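Nisin immunity protein (Lactococcus lactis subsp. lactis, PDB 5XHB) protects the lantibiotic-producing bacterium against nisin supplied from outside, as a membrane-attached immunity lipoprotein. Local coordinates at residues Asp156-Glu160 with Tyr196-His200. Sequence-based numbering, arbitrary orientation.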
# COMPACT_ATOMS: atom_id res chain seq x y z
N ASP A 156 -9.30 -6.12 4.47
CA ASP A 156 -9.99 -7.22 3.81
C ASP A 156 -10.14 -8.36 4.79
O ASP A 156 -9.62 -8.32 5.90
CB ASP A 156 -9.21 -7.69 2.57
CG ASP A 156 -10.06 -8.49 1.57
OD1 ASP A 156 -11.30 -8.61 1.75
OD2 ASP A 156 -9.48 -8.98 0.59
N VAL A 157 -10.88 -9.39 4.39
CA VAL A 157 -10.90 -10.60 5.17
C VAL A 157 -10.57 -11.75 4.22
O VAL A 157 -11.05 -11.80 3.08
CB VAL A 157 -12.24 -10.79 5.89
CG1 VAL A 157 -13.39 -10.85 4.90
CG2 VAL A 157 -12.21 -12.01 6.83
N LEU A 158 -9.69 -12.64 4.67
CA LEU A 158 -9.32 -13.80 3.89
C LEU A 158 -10.37 -14.91 4.10
O LEU A 158 -10.95 -15.41 3.13
CB LEU A 158 -7.92 -14.28 4.28
CG LEU A 158 -6.79 -13.34 3.83
CD1 LEU A 158 -5.44 -13.70 4.46
CD2 LEU A 158 -6.68 -13.37 2.31
N ALA A 159 -10.61 -15.25 5.37
CA ALA A 159 -11.51 -16.35 5.73
C ALA A 159 -11.13 -17.62 4.95
O ALA A 159 -11.93 -18.20 4.22
CB ALA A 159 -12.98 -15.96 5.48
N GLU A 160 -9.87 -18.02 5.12
CA GLU A 160 -9.30 -19.14 4.40
C GLU A 160 -8.69 -20.07 5.40
O GLU A 160 -8.48 -19.71 6.55
CB GLU A 160 -8.21 -18.69 3.41
CG GLU A 160 -8.73 -17.97 2.20
CD GLU A 160 -9.28 -18.92 1.18
OE1 GLU A 160 -8.76 -20.06 1.11
OE2 GLU A 160 -10.22 -18.55 0.45
N TYR A 196 -7.09 -18.15 8.49
CA TYR A 196 -6.72 -16.76 8.18
C TYR A 196 -7.94 -15.87 8.23
O TYR A 196 -8.92 -16.11 7.50
CB TYR A 196 -6.08 -16.64 6.80
CG TYR A 196 -4.89 -17.54 6.53
CD1 TYR A 196 -5.05 -18.92 6.42
CD2 TYR A 196 -3.63 -17.01 6.32
CE1 TYR A 196 -3.96 -19.75 6.14
CE2 TYR A 196 -2.53 -17.83 6.05
CZ TYR A 196 -2.72 -19.21 5.95
OH TYR A 196 -1.65 -20.04 5.68
N GLY A 197 -7.88 -14.83 9.05
CA GLY A 197 -9.01 -13.93 9.21
C GLY A 197 -8.84 -12.60 8.49
O GLY A 197 -8.57 -12.56 7.29
N GLU A 198 -8.98 -11.51 9.24
CA GLU A 198 -8.94 -10.17 8.66
C GLU A 198 -7.51 -9.72 8.39
O GLU A 198 -6.57 -10.21 9.00
CB GLU A 198 -9.62 -9.17 9.59
CG GLU A 198 -11.07 -9.48 9.82
CD GLU A 198 -11.76 -8.46 10.71
OE1 GLU A 198 -11.07 -7.60 11.33
OE2 GLU A 198 -12.99 -8.52 10.79
N ILE A 199 -7.38 -8.77 7.47
CA ILE A 199 -6.12 -8.06 7.29
C ILE A 199 -6.35 -6.59 7.64
O ILE A 199 -7.35 -6.00 7.24
CB ILE A 199 -5.58 -8.20 5.84
CG1 ILE A 199 -5.08 -9.63 5.64
CG2 ILE A 199 -4.42 -7.22 5.60
CD1 ILE A 199 -4.84 -10.00 4.24
N HIS A 200 -5.45 -6.05 8.46
CA HIS A 200 -5.50 -4.64 8.84
C HIS A 200 -4.18 -3.98 8.56
O HIS A 200 -3.13 -4.62 8.64
CB HIS A 200 -5.80 -4.46 10.34
CG HIS A 200 -7.19 -4.82 10.74
ND1 HIS A 200 -8.10 -3.88 11.17
CD2 HIS A 200 -7.82 -6.02 10.81
CE1 HIS A 200 -9.24 -4.48 11.49
NE2 HIS A 200 -9.09 -5.78 11.27
O HOH W 1 -10.42 -18.84 8.48
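Leu158 lays its CD1 methyl between Tyr196 and Ile199, with CD1 3.8 Å from Tyr196 CB and equally 3.8 Å from Ile199 CD1. Its CG stands opposite its own carbonyl carbon (chi1 -70°), and the branch crosses both neighbours at a slant. These two are the buried residues of the pair, and they point to the same side of the sheet.

Leu158 points toward the partner strand just where the antiparallel register slips, and the bulge probably accounts for that turn. Asp156 pairs with Ile199 and Val157 with Glu198, but by Glu160 and Tyr196 the register has shifted by one. Ala159 and Glu160 together face Tyr196, a G1 beta bulge, with Ala159 in the left-handed region (phi/psi 51/57°). Ahead of the bulge, Ile199 N reaches Asp156 O at 2.8 Å, and Leu158 N donates to Gly197 O at 2.9 Å from above the carbonyl plane. Beyond it, Glu160 N uses an in-plane lone pair of Tyr196 O, and Tyr196 N returns a bond to Glu160 O. One water donates to both of those carbonyl oxygens. Glu160 O also lies at the edge of the Tyr196 ring, 3.5 Å from CD1.

On the other face, Val157 CG2 approaches Glu198 CG at 4.1 Å. The extended Glu198 carries OE1 to His200 NE2, a 2.7 Å bond lying nearly in the imidazole plane, while ND1 is held by Gly152 O.

Strand 151-165 is the outermost strand on this side of the C-terminal domain's antiparallel sheet; strand 191-202 lies between it and strand 210-215, to which Gly197 and Glu198 bond through Glu214.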